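Beta-lactamase (PDB 3P09) probably hydrolyses beta-lactams to substituted beta-amino acids, as a class A beta-lactamase, and so would confer resistance to these antibiotics. Local coordinates at residues 26-31 / 279-284; 40-45 / 181-186; 152-157 / 175-180; 166-171 / 234-239. All blocks are in the same frame, centred on the assembly; numbering follows the deposited sequence. Where two conformers were deposited one is given.

How the contacts relate
The helices of contact 1 and helix 178-190 of contact 2 lie on opposite faces of the five-stranded antiparallel sheet, centres about 16 Å apart. I41 of strand 38-44 turns its side chain to the terminal helices, its CG2 3.7 Å from I281 CD1, while Y42 and L44 turn to helix 178-190. Contacts 2 and 3, centres about 11 Å apart, share that helix; there D184 OD2 and D152 OD2 approach to 2.5 Å, which suggests a shared proton. Contact 4, about 14 Å from contact 3 between centres, alternates with it along the chain; K175 NZ probably hydrogen-bonds Q168 O there. Contact 1 joins the chain ends and encloses the others in sequence, so both termini back the sheet.

Contact 1 (26-31 / 279-284)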
loop_
_atom_site.group_PDB
_atom_site.type_symbol
_atom_site.label_atom_id
_atom_site.label_comp_id
_atom_site.label_asym_id
_atom_site.label_seq_id
_atom_site.Cartn_x
_atom_site.Cartn_y
_atom_site.Cartn_z
ATOM N N ASP A 26 -6.476 24.492 1.124
ATOM C CA ASP A 26 -6.099 25.291 2.287
ATOM C C ASP A 26 -5.986 24.415 3.527
ATOM O O ASP A 26 -5.112 24.621 4.370
ATOM C CB ASP A 26 -7.138 26.378 2.550
ATOM C CG ASP A 26 -7.208 27.405 1.440
ATOM O OD1 ASP A 26 -6.141 27.805 0.923
ATOM O OD2 ASP A 26 -8.338 27.813 1.091
ATOM N N SER A 27 -6.890 23.447 3.640
ATOM C CA SER A 27 -6.910 22.566 4.799
ATOM C C SER A 27 -5.723 21.602 4.820
ATOM O O SER A 27 -5.150 21.332 5.873
ATOM C CB SER A 27 -8.237 21.812 4.876
ATOM O OG SER A 27 -9.258 22.675 5.344
ATOM N N PHE A 28 -5.343 21.087 3.659
ATOM C CA PHE A 28 -4.176 20.215 3.597
ATOM C C PHE A 28 -2.907 21.008 3.903
ATOM O O PHE A 28 -2.024 20.529 4.607
ATOM C CB PHE A 28 -4.097 19.529 2.233
ATOM C CG PHE A 28 -5.255 18.602 1.966
ATOM C CD1 PHE A 28 -5.740 17.777 2.969
ATOM C CD2 PHE A 28 -5.872 18.573 0.726
ATOM C CE1 PHE A 28 -6.813 16.931 2.735
ATOM C CE2 PHE A 28 -6.952 17.723 0.481
ATOM C CZ PHE A 28 -7.420 16.901 1.486
ATOM N N LYS A 29 -2.823 22.227 3.377
ATOM C CA LYS A 29 -1.704 23.117 3.682
ATOM C C LYS A 29 -1.586 23.420 5.178
ATOM O O LYS A 29 -0.484 23.529 5.714
ATOM C CB LYS A 29 -1.828 24.433 2.898
ATOM C CG LYS A 29 -0.694 25.416 3.154
ATOM C CD LYS A 29 0.639 24.885 2.648
ATOM C CE LYS A 29 1.748 25.899 2.898
ATOM N NZ LYS A 29 3.026 25.537 2.226
ATOM N N ASN A 30 -2.721 23.566 5.854
ATOM C CA ASN A 30 -2.698 23.770 7.296
ATOM C C ASN A 30 -2.087 22.574 8.024
ATOM O O ASN A 30 -1.362 22.744 9.006
ATOM C CB ASN A 30 -4.095 24.092 7.836
ATOM C CG ASN A 30 -4.576 25.478 7.426
ATOM O OD1 ASN A 30 -3.775 26.350 7.070
ATOM N ND2 ASN A 30 -5.891 25.690 7.479
ATOM N N LEU A 31 -2.369 21.366 7.538
ATOM C CA LEU A 31 -1.780 20.176 8.146
ATOM C C LEU A 31 -0.261 20.189 8.016
ATOM O O LEU A 31 0.450 19.810 8.951
ATOM C CB LEU A 31 -2.355 18.894 7.529
ATOM C CG LEU A 31 -3.861 18.653 7.694
ATOM C CD1 LEU A 31 -4.260 17.359 6.981
ATOM C CD2 LEU A 31 -4.243 18.592 9.165
ATOM N N LYS A 279 -10.124 12.635 7.624
ATOM C CA LYS A 279 -11.381 13.170 8.145
ATOM C C LYS A 279 -11.883 14.298 7.246
ATOM O O LYS A 279 -13.087 14.420 6.982
ATOM C CB LYS A 279 -11.199 13.666 9.580
ATOM C CG LYS A 279 -12.465 14.237 10.210
ATOM C CD LYS A 279 -13.628 13.261 10.060
ATOM C CE LYS A 279 -14.632 13.414 11.190
ATOM N NZ LYS A 279 -14.047 12.954 12.483
ATOM N N LEU A 280 -10.952 15.127 6.782
ATOM C CA LEU A 280 -11.286 16.193 5.853
ATOM C C LEU A 280 -11.915 15.573 4.626
ATOM O O LEU A 280 -12.912 16.055 4.102
ATOM C CB LEU A 280 -10.034 16.969 5.455
ATOM C CG LEU A 280 -9.459 17.866 6.553
ATOM C CD1 LEU A 280 -8.079 18.384 6.181
ATOM C CD2 LEU A 280 -10.416 19.022 6.829
ATOM N N ILE A 281 -11.324 14.483 4.173
ATOM C CA ILE A 281 -11.778 13.856 2.947
ATOM C C ILE A 281 -13.151 13.221 3.143
ATOM O O ILE A 281 -14.047 13.369 2.304
ATOM C CB ILE A 281 -10.750 12.843 2.455
ATOM C CG1 ILE A 281 -9.500 13.608 1.984
ATOM C CG2 ILE A 281 -11.326 12.017 1.325
ATOM C CD1 ILE A 281 -8.237 12.792 1.946
ATOM N N ALA A 282 -13.316 12.529 4.265
ATOM C CA ALA A 282 -14.588 11.892 4.578
ATOM C C ALA A 282 -15.703 12.934 4.617
ATOM O O ALA A 282 -16.801 12.693 4.120
ATOM C CB ALA A 282 -14.506 11.134 5.915
ATOM N N ASN A 283 -15.420 14.084 5.220
ATOM C CA ASN A 283 -16.402 15.160 5.300
ATOM C C ASN A 283 -16.787 15.671 3.915
ATOM O O ASN A 283 -17.960 15.944 3.643
ATOM C CB ASN A 283 -15.871 16.318 6.140
ATOM C CG ASN A 283 -15.810 15.988 7.619
ATOM O OD1 ASN A 283 -16.410 15.014 8.078
ATOM N ND2 ASN A 283 -15.092 16.810 8.375
ATOM N N ASP A 284 -15.790 15.799 3.043
ATOM C CA ASP A 284 -16.016 16.307 1.696
ATOM C C ASP A 284 -16.817 15.314 0.863
ATOM O O ASP A 284 -17.764 15.690 0.178
ATOM C CB ASP A 284 -14.690 16.634 1.012
ATOM C CG ASP A 284 -14.866 17.563 -0.175
ATOM O OD1 ASP A 284 -15.571 18.590 -0.031
ATOM O OD2 ASP A 284 -14.310 17.265 -1.252
#
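S27 OG, the one polar side-chain atom among the residues that meet here, has a single grip: a weak hydrogen bond to Q23 O, one turn back. Its torsion sets it beside the backbone N, anti to the carbonyl carbon (chi1 -76°), while the place of S27 on its helix points CB toward helix 271-289. L280 meets it there, its CD1 3.7 Å from S27 CB. The same methyl touches three residues of 26-31, since it also lies 3.9 Å from F28 CE1 and 4.0 Å from L31 CD1; L31 and L280 meet tip to tip, whereas F28 and L280 slide past each other in opposite directions. The helices 24-35 and 271-289 are the N- and C-terminal helices, which pack side by side on one face of the beta sheet as in other class A beta-lactamases. Their segments here run nearly antiparallel, at 166°, but with axes 11.4 Å apart, so the helices meet through side chains, without backbone contact. Deeper in, I281 crosses F28 at about a right angle and sets CG1 against the ring edge, 3.9 Å from F28 CZ. I281 also rests on L255 and I257 of strand 253-260, and the F28 ring meets that of Y54 of strand 53-54, so this side of the pair rests on the sheet. L31 reaches along helix 271-289 to I273, Q276 and A277.

Contact 2 (40-45 / 181-186); sequences GIYTLN and ITKDIY. With SO4 (sulfate ion), chain D.
L44 makes the tight end of this contact: its CD1 methyl settles on the helix between K183 CA and Y186 CB, 3.7 Å from each. Its first torsion, -122°, is near eclipsed. Two residues earlier on the strand, at Y42, T182 presses its CG2 onto the strand backbone, 3.5 Å from Y42 O, and into the plane of the Y42 ring at its edge, 3.9 Å from Y42 CD1. T182 is fixed in rotation because its OG1, beside the backbone N, is hydrogen-bonded to P178 O, leaving CG2 to point at the strand. Strand 38-44 and helix 178-190 here run at 31° to each other with axes 8.2 Å apart, a helix laid along one face of an antiparallel sheet, as in the alpha/beta domain of class A beta-lactamases. Alternation along the strand sends I41 and T43 to the other face, where they touch I257 and L255. Packing slackens outward. Beyond its CA, K183 lays CG along L44 CD1, at 3.8 Å, then bends at chi3 and leads away. Past L44, the poorly ordered, exposed N45 meets Y186 through its carbonyl group, N45 O 3.8 Å from Y186 OH. On the Y42 side sits a sulfate, probably from the crystallisation liquor and also bound by K53 NZ; its O3 lies in the plane of the ring at the edge and accepts a very short hydrogen bond, 2.5 Å from Y42 OH to sulfate O3.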
loop_
_atom_site.group_PDB
_atom_site.type_symbol
_atom_site.label_atom_id
_atom_site.label_comp_id
_atom_site.label_asym_id
_atom_site.label_seq_id
_atom_site.Cartn_x
_atom_site.Cartn_y
_atom_site.Cartn_z
ATOM N N GLY A 40 0.509 14.068 0.739
ATOM C CA GLY A 40 0.099 13.838 -0.635
ATOM C C GLY A 40 -1.187 13.043 -0.625
ATOM O O GLY A 40 -1.310 12.069 0.117
ATOM N N ILE A 41 -2.143 13.463 -1.446
ATOM C CA ILE A 41 -3.500 12.939 -1.416
ATOM C C ILE A 41 -3.993 12.689 -2.842
ATOM O O ILE A 41 -3.821 13.534 -3.724
ATOM C CB ILE A 41 -4.484 13.980 -0.796
ATOM C CG1 ILE A 41 -4.055 14.419 0.613
ATOM C CG2 ILE A 41 -5.917 13.457 -0.817
ATOM C CD1 ILE A 41 -3.844 13.308 1.575
ATOM N N TYR A 42 -4.605 11.538 -3.082
ATOM C CA TYR A 42 -5.301 11.345 -4.342
ATOM C C TYR A 42 -6.511 10.463 -4.134
ATOM O O TYR A 42 -6.440 9.466 -3.412
ATOM C CB TYR A 42 -4.378 10.730 -5.394
ATOM C CG TYR A 42 -4.894 10.903 -6.817
ATOM C CD1 TYR A 42 -5.464 9.844 -7.502
ATOM C CD2 TYR A 42 -4.806 12.133 -7.466
ATOM C CE1 TYR A 42 -5.926 9.997 -8.791
ATOM C CE2 TYR A 42 -5.269 12.293 -8.756
ATOM C CZ TYR A 42 -5.833 11.220 -9.409
ATOM O OH TYR A 42 -6.302 11.358 -10.691
ATOM N N THR A 43 -7.629 10.829 -4.752
ATOM C CA THR A 43 -8.805 9.958 -4.729
ATOM C C THR A 43 -9.187 9.591 -6.148
ATOM O O THR A 43 -8.970 10.371 -7.079
ATOM C CB THR A 43 -10.013 10.641 -4.123
ATOM O OG1 THR A 43 -10.406 11.723 -4.980
ATOM C CG2 THR A 43 -9.690 11.169 -2.756
ATOM N N LEU A 44 -9.771 8.413 -6.321
ATOM C CA LEU A 44 -10.147 7.970 -7.649
ATOM C C LEU A 44 -11.556 7.421 -7.597
ATOM O O LEU A 44 -11.833 6.502 -6.830
ATOM C CB LEU A 44 -9.196 6.885 -8.134
ATOM C CG LEU A 44 -8.444 7.126 -9.431
ATOM C CD1 LEU A 44 -7.959 5.797 -9.948
ATOM C CD2 LEU A 44 -9.336 7.794 -10.444
ATOM N N ASN A 45 -12.434 7.995 -8.414
ATOM C CA ASN A 45 -13.820 7.551 -8.530
ATOM C C ASN A 45 -14.041 6.633 -9.727
ATOM O O ASN A 45 -13.192 6.512 -10.611
ATOM C CB ASN A 45 -14.763 8.754 -8.623
ATOM C CG ASN A 45 -15.412 9.089 -7.294
ATOM O OD1 ASN A 45 -14.916 9.923 -6.534
ATOM N ND2 ASN A 45 -16.532 8.435 -7.008
ATOM N N ILE A 181 0.143 5.543 -7.113
ATOM C CA ILE A 181 -0.113 4.428 -6.213
ATOM C C ILE A 181 -1.612 4.230 -6.015
ATOM O O ILE A 181 -2.063 3.112 -5.826
ATOM C CB ILE A 181 0.583 4.603 -4.856
ATOM C CG1 ILE A 181 0.696 3.247 -4.154
ATOM C CG2 ILE A 181 -0.154 5.638 -3.990
ATOM C CD1 ILE A 181 1.614 2.285 -4.902
ATOM N N THR A 182 -2.384 5.312 -6.113
ATOM C CA THR A 182 -3.833 5.246 -5.925
ATOM C C THR A 182 -4.521 4.706 -7.181
ATOM O O THR A 182 -5.428 3.890 -7.090
ATOM C CB THR A 182 -4.423 6.636 -5.531
ATOM O OG1 THR A 182 -3.847 7.059 -4.296
ATOM C CG2 THR A 182 -5.939 6.578 -5.344
ATOM N N LYS A 183 -4.102 5.171 -8.354
ATOM C CA LYS A 183 -4.543 4.549 -9.602
ATOM C C LYS A 183 -4.219 3.041 -9.590
ATOM O O LYS A 183 -5.006 2.222 -10.066
ATOM C CB LYS A 183 -3.911 5.245 -10.818
ATOM C CG LYS A 183 -4.466 6.658 -11.077
ATOM C CD LYS A 183 -4.116 7.192 -12.475
ATOM C CE LYS A 183 -2.674 6.951 -12.817
ATOM N NZ LYS A 183 -2.393 7.167 -14.275
ATOM N N ASP A 184 -3.071 2.674 -9.028
ATOM C CA ASP A 184 -2.671 1.261 -8.984
ATOM C C ASP A 184 -3.633 0.396 -8.179
ATOM O O ASP A 184 -4.035 -0.674 -8.624
ATOM C CB ASP A 184 -1.281 1.096 -8.371
ATOM C CG ASP A 184 -0.173 1.552 -9.298
ATOM O OD1 ASP A 184 -0.436 1.738 -10.511
ATOM O OD2 ASP A 184 0.965 1.714 -8.806
ATOM N N ILE A 185 -3.973 0.841 -6.976
ATOM C CA ILE A 185 -4.822 0.013 -6.123
ATOM C C ILE A 185 -6.221 -0.073 -6.725
ATOM O O ILE A 185 -6.871 -1.111 -6.654
ATOM C CB ILE A 185 -4.856 0.523 -4.654
ATOM C CG1 ILE A 185 -5.290 -0.606 -3.709
ATOM C CG2 ILE A 185 -5.768 1.732 -4.510
ATOM C CD1 ILE A 185 -5.100 -0.266 -2.224
ATOM N N TYR A 186 -6.676 1.010 -7.344
ATOM C CA TYR A 186 -8.005 1.014 -7.970
ATOM C C TYR A 186 -8.019 0.065 -9.159
ATOM O O TYR A 186 -8.959 -0.710 -9.349
ATOM C CB TYR A 186 -8.366 2.419 -8.460
ATOM C CG TYR A 186 -9.790 2.522 -8.960
ATOM C CD1 TYR A 186 -10.101 2.293 -10.296
ATOM C CD2 TYR A 186 -10.829 2.825 -8.087
ATOM C CE1 TYR A 186 -11.418 2.381 -10.755
ATOM C CE2 TYR A 186 -12.140 2.905 -8.529
ATOM C CZ TYR A 186 -12.428 2.686 -9.862
ATOM O OH TYR A 186 -13.732 2.775 -10.290
HETATM S S SO4 D . -6.421 14.493 -12.185
HETATM O O1 SO4 D . -7.596 14.648 -11.330
HETATM O O2 SO4 D . -5.748 15.781 -12.332
HETATM O O3 SO4 D . -5.491 13.539 -11.593
HETATM O O4 SO4 D . -6.838 14.012 -13.499
#

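Contact 3 (152-157 / 175-180)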
loop_
_atom_site.group_PDB
_atom_site.type_symbol
_atom_site.label_atom_id
_atom_site.label_comp_id
_atom_site.label_asym_id
_atom_site.label_seq_id
_atom_site.Cartn_x
_atom_site.Cartn_y
_atom_site.Cartn_z
ATOM N N ASP A 152 1.893 2.294 -14.509
ATOM C CA ASP A 152 2.594 3.090 -13.503
ATOM C C ASP A 152 4.044 3.338 -13.906
ATOM O O ASP A 152 4.880 2.438 -13.819
ATOM C CB ASP A 152 2.558 2.370 -12.150
ATOM C CG ASP A 152 3.178 3.196 -11.030
ATOM O OD1 ASP A 152 3.916 4.159 -11.340
ATOM O OD2 ASP A 152 2.929 2.887 -9.842
ATOM N N ASN A 153 4.344 4.560 -14.330
ATOM C CA ASN A 153 5.716 4.928 -14.678
ATOM C C ASN A 153 6.364 5.857 -13.652
ATOM O O ASN A 153 7.399 6.466 -13.929
ATOM C CB ASN A 153 5.768 5.594 -16.056
ATOM C CG ASN A 153 5.161 4.733 -17.137
ATOM O OD1 ASN A 153 4.178 5.121 -17.771
ATOM N ND2 ASN A 153 5.730 3.547 -17.347
ATOM N N ASP A 154 5.754 5.978 -12.477
ATOM C CA ASP A 154 6.283 6.867 -11.441
ATOM C C ASP A 154 6.930 6.089 -10.293
ATOM O O ASP A 154 7.870 6.558 -9.665
ATOM C CB ASP A 154 5.183 7.784 -10.885
ATOM C CG ASP A 154 4.736 8.844 -11.885
ATOM O OD1 ASP A 154 5.556 9.243 -12.735
ATOM O OD2 ASP A 154 3.571 9.289 -11.806
ATOM N N THR A 155 6.417 4.899 -10.030
ATOM C CA THR A 155 6.887 4.080 -8.913
ATOM C C THR A 155 8.206 3.388 -9.258
ATOM O O THR A 155 8.287 2.657 -10.242
ATOM C CB THR A 155 5.815 3.034 -8.555
ATOM O OG1 THR A 155 4.649 3.719 -8.091
ATOM C CG2 THR A 155 6.298 2.082 -7.471
ATOM N N ILE A 156 9.236 3.623 -8.454
ATOM C CA ILE A 156 10.544 3.033 -8.702
ATOM C C ILE A 156 11.000 2.173 -7.528
ATOM O O ILE A 156 11.386 2.691 -6.494
ATOM C CB ILE A 156 11.614 4.104 -8.924
ATOM C CG1 ILE A 156 11.161 5.101 -9.991
ATOM C CG2 ILE A 156 12.919 3.445 -9.314
ATOM C CD1 ILE A 156 11.046 4.489 -11.378
ATOM N N ILE A 157 10.969 0.859 -7.700
ATOM C CA ILE A 157 11.360 -0.063 -6.636
ATOM C C ILE A 157 12.676 -0.747 -6.996
ATOM O O ILE A 157 12.816 -1.309 -8.096
ATOM C CB ILE A 157 10.278 -1.121 -6.427
ATOM C CG1 ILE A 157 9.003 -0.466 -5.886
ATOM C CG2 ILE A 157 10.775 -2.205 -5.470
ATOM C CD1 ILE A 157 7.814 -1.354 -5.968
ATOM N N LYS A 175 10.422 5.329 -4.259
ATOM C CA LYS A 175 9.336 6.273 -4.006
ATOM C C LYS A 175 8.195 6.095 -5.006
ATOM O O LYS A 175 8.356 5.448 -6.042
ATOM C CB LYS A 175 9.850 7.709 -4.072
ATOM C CG LYS A 175 10.825 8.042 -2.950
ATOM C CD LYS A 175 11.109 9.518 -2.862
ATOM C CE LYS A 175 12.181 9.806 -1.801
ATOM N NZ LYS A 175 12.720 11.208 -1.899
ATOM N N THR A 176 7.041 6.659 -4.676
ATOM C CA THR A 176 5.911 6.666 -5.606
ATOM C C THR A 176 5.208 8.014 -5.440
ATOM O O THR A 176 5.621 8.817 -4.600
ATOM C CB THR A 176 4.950 5.487 -5.298
ATOM O OG1 THR A 176 3.880 5.465 -6.256
ATOM C CG2 THR A 176 4.370 5.622 -3.893
ATOM N N THR A 177 4.152 8.267 -6.217
ATOM C CA THR A 177 3.351 9.485 -6.050
ATOM C C THR A 177 1.950 9.094 -5.586
ATOM O O THR A 177 1.507 7.966 -5.834
ATOM C CB THR A 177 3.177 10.259 -7.391
ATOM O OG1 THR A 177 2.511 9.414 -8.344
ATOM C CG2 THR A 177 4.537 10.720 -7.958
ATOM N N PRO A 178 1.242 10.019 -4.917
ATOM C CA PRO A 178 -0.133 9.686 -4.529
ATOM C C PRO A 178 -0.981 9.274 -5.740
ATOM O O PRO A 178 -1.764 8.339 -5.661
ATOM C CB PRO A 178 -0.646 10.985 -3.907
ATOM C CG PRO A 178 0.605 11.673 -3.360
ATOM C CD PRO A 178 1.671 11.336 -4.399
ATOM N N LYS A 179 -0.801 9.946 -6.866
ATOM C CA LYS A 179 -1.601 9.633 -8.046
ATOM C C LYS A 179 -1.319 8.216 -8.541
ATOM O O LYS A 179 -2.237 7.425 -8.762
ATOM C CB LYS A 179 -1.331 10.674 -9.151
ATOM C CG LYS A 179 -2.230 10.570 -10.370
ATOM C CD LYS A 179 -1.912 11.683 -11.368
ATOM C CE LYS A 179 -2.767 11.553 -12.624
ATOM N NZ LYS A 179 -2.479 12.610 -13.637
ATOM N N ALA A 180 -0.040 7.881 -8.692
ATOM C CA ALA A 180 0.331 6.605 -9.279
ATOM C C ALA A 180 -0.121 5.440 -8.409
ATOM O O ALA A 180 -0.693 4.460 -8.904
ATOM C CB ALA A 180 1.853 6.538 -9.536
#
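The methyl of A180 overlaps two acidic side chains at once, its CB 3.6 Å from D152 OD1 and 3.8 Å from D154 CB. The two segments flank a loop that probably corresponds to the omega loop of class A beta-lactamases and form its neck, with an Asx turn on one side and a helix N-cap on the other. D152, with CG anti to the backbone N, folds its carboxylate over the turn that follows it. Two donors grip OD1: D154 N stands 2.8 Å from D152 OD1, nearly along the C-O axis, and T155 N comes from above the carboxylate plane. D152 OD2 offers its syn lone pair to T155 OG1, 2.6 Å away, so both oxygens of this buried group are held and its rotation is fixed. The D184 carboxylate lies against OD2, a close pair of like charges that may share a proton. T155 and T176 stand side by side, OG1 to OG1 at 2.6 Å. T177 caps the N-terminus of helix 178-190, its OG1 accepting from A180 N at 3.0 Å. On the far side of the threonines, I156 N donates to K175 O over a long but straight 3.2 Å, at 167° and nearly along the C=O axis.

Contact 4 (166-171 / 234-239)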
loop_
_atom_site.group_PDB
_atom_site.type_symbol
_atom_site.label_atom_id
_atom_site.label_comp_id
_atom_site.label_asym_id
_atom_site.label_seq_id
_atom_site.Cartn_x
_atom_site.Cartn_y
_atom_site.Cartn_z
ATOM N N TYR A 166 14.723 2.677 2.707
ATOM C CA TYR A 166 15.736 3.728 2.757
ATOM C C TYR A 166 15.721 4.554 1.496
ATOM O O TYR A 166 15.867 4.035 0.391
ATOM C CB TYR A 166 17.119 3.132 2.943
ATOM C CG TYR A 166 17.126 1.992 3.924
ATOM C CD1 TYR A 166 16.361 2.044 5.080
ATOM C CD2 TYR A 166 17.886 0.852 3.684
ATOM C CE1 TYR A 166 16.346 0.986 5.978
ATOM C CE2 TYR A 166 17.892 -0.204 4.580
ATOM C CZ TYR A 166 17.119 -0.128 5.722
ATOM O OH TYR A 166 17.128 -1.181 6.604
ATOM N N THR A 167 15.516 5.852 1.664
ATOM C CA THR A 167 15.455 6.735 0.519
ATOM C C THR A 167 16.385 7.903 0.764
ATOM O O THR A 167 17.006 8.015 1.825
ATOM C CB THR A 167 14.015 7.286 0.296
ATOM O OG1 THR A 167 13.550 7.943 1.485
ATOM C CG2 THR A 167 13.049 6.156 -0.050
ATOM N N GLN A 168 16.480 8.780 -0.223
ATOM C CA GLN A 168 17.168 10.047 -0.041
ATOM C C GLN A 168 16.226 11.132 -0.527
ATOM O O GLN A 168 15.448 10.905 -1.459
ATOM C CB GLN A 168 18.481 10.067 -0.820
ATOM C CG GLN A 168 19.409 8.902 -0.493
ATOM C CD GLN A 168 19.973 8.967 0.918
ATOM O OE1 GLN A 168 19.885 9.997 1.588
ATOM N NE2 GLN A 168 20.559 7.864 1.375
ATOM N N PRO A 169 16.282 12.310 0.104
ATOM C CA PRO A 169 15.335 13.395 -0.169
ATOM C C PRO A 169 15.181 13.737 -1.655
ATOM O O PRO A 169 14.065 13.980 -2.087
ATOM C CB PRO A 169 15.937 14.578 0.594
ATOM C CG PRO A 169 16.711 13.951 1.707
ATOM C CD PRO A 169 17.272 12.684 1.133
ATOM N N HIS A 170 16.263 13.740 -2.429
ATOM C CA HIS A 170 16.172 14.212 -3.812
ATOM C C HIS A 170 16.188 13.105 -4.854
ATOM O O HIS A 170 16.248 13.374 -6.046
ATOM C CB HIS A 170 17.265 15.228 -4.089
ATOM C CG HIS A 170 17.153 16.447 -3.236
ATOM N ND1 HIS A 170 15.945 17.059 -2.977
ATOM C CD2 HIS A 170 18.086 17.150 -2.551
ATOM C CE1 HIS A 170 16.141 18.097 -2.184
ATOM N NE2 HIS A 170 17.432 18.173 -1.910
ATOM N N SER A 171 16.122 11.863 -4.401
ATOM C CA SER A 171 16.076 10.733 -5.319
ATOM C C SER A 171 14.690 10.095 -5.308
ATOM O O SER A 171 14.071 9.936 -4.248
ATOM C CB SER A 171 17.119 9.691 -4.920
ATOM O OG SER A 171 16.957 8.505 -5.676
ATOM N N GLY A 234 10.143 4.247 8.904
ATOM C CA GLY A 234 10.965 4.407 10.088
ATOM C C GLY A 234 12.030 5.469 9.894
ATOM O O GLY A 234 12.960 5.590 10.696
ATOM N N GLN A 235 11.907 6.235 8.814
ATOM C CA GLN A 235 12.731 7.420 8.635
ATOM C C GLN A 235 11.958 8.454 7.827
ATOM O O GLN A 235 10.969 8.118 7.181
ATOM C CB GLN A 235 14.050 7.072 7.951
ATOM C CG GLN A 235 13.898 6.322 6.649
ATOM C CD GLN A 235 15.154 6.386 5.792
ATOM O OE1 GLN A 235 16.275 6.273 6.295
ATOM N NE2 GLN A 235 14.966 6.580 4.487
ATOM N N TYR A 236 12.419 9.702 7.879
ATOM C CA TYR A 236 11.761 10.829 7.211
ATOM C C TYR A 236 10.268 10.886 7.521
ATOM O O TYR A 236 9.458 11.268 6.665
ATOM C CB TYR A 236 12.006 10.799 5.699
ATOM C CG TYR A 236 13.459 10.965 5.334
ATOM C CD1 TYR A 236 14.114 12.181 5.531
ATOM C CD2 TYR A 236 14.184 9.907 4.800
ATOM C CE1 TYR A 236 15.455 12.335 5.202
ATOM C CE2 TYR A 236 15.523 10.051 4.468
ATOM C CZ TYR A 236 16.152 11.261 4.671
ATOM O OH TYR A 236 17.482 11.395 4.332
ATOM N N ALA A 237 9.921 10.506 8.748
ATOM C CA ALA A 237 8.534 10.483 9.213
ATOM C C ALA A 237 7.588 9.801 8.221
ATOM O O ALA A 237 6.383 10.035 8.259
ATOM C CB ALA A 237 8.056 11.907 9.510
ATOM N N ALA A 238 8.120 8.951 7.343
ATOM C CA ALA A 238 7.312 8.425 6.236
ATOM C C ALA A 238 6.201 7.531 6.750
ATOM O O ALA A 238 6.453 6.482 7.352
ATOM C CB ALA A 238 8.183 7.677 5.209
ATOM N N THR A 239 4.968 7.954 6.502
ATOM C CA THR A 239 3.797 7.264 7.037
ATOM C C THR A 239 2.735 7.258 5.946
ATOM O O THR A 239 2.301 8.324 5.510
ATOM C CB THR A 239 3.246 8.024 8.271
ATOM O OG1 THR A 239 4.329 8.427 9.127
ATOM C CG2 THR A 239 2.276 7.148 9.062
HETATM O O HOH W 1 12.459 6.538 3.506
HETATM O O HOH W 2 19.051 9.291 3.968
#
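Y236 and Q235, at the start of a type I' turn, reach across to T167 and its neighbours, and these three bury the most surface between the segments. The Y236 backbone has positive phi and psi, and its side chain, CG beside the backbone N (chi1 -64°), runs outward past T167 in the opposite direction. Its ring ends at P169, whose CD lies 3.5 Å from Y236 OH; proline and tyrosine cross at about a right angle. The hydroxyl is linked onward by a water that sits in the plane of the ring at its edge: this water is 2.6 Å from Y236 OH and, in the conformer given for Q168, donates to Q168 OE1, also at 2.6 Å. The Q168 amide is turned 78° from the ring. Q235 starts in the crowded position between N and carbonyl carbon, then extends, which carries its amide to Y166 CA and T167 N. As modelled, Q235 NE2 stands 3.0 Å from T167 N, two donors facing each other without a bond. Instead Q235 NE2 donates to a second water, 2.7 Å away, which is also 2.7 Å from T167 OG1. Two water bridges thus supplement the direct packing that joins the probable omega loop to the turn between strands 225-232 and 239-246. Y236 O binds T260 OG1 at the end of strand 253-260, Q168 O receives K175 NZ of strand 175-176, and T167 and A238 both touch P61 of strand 60-61.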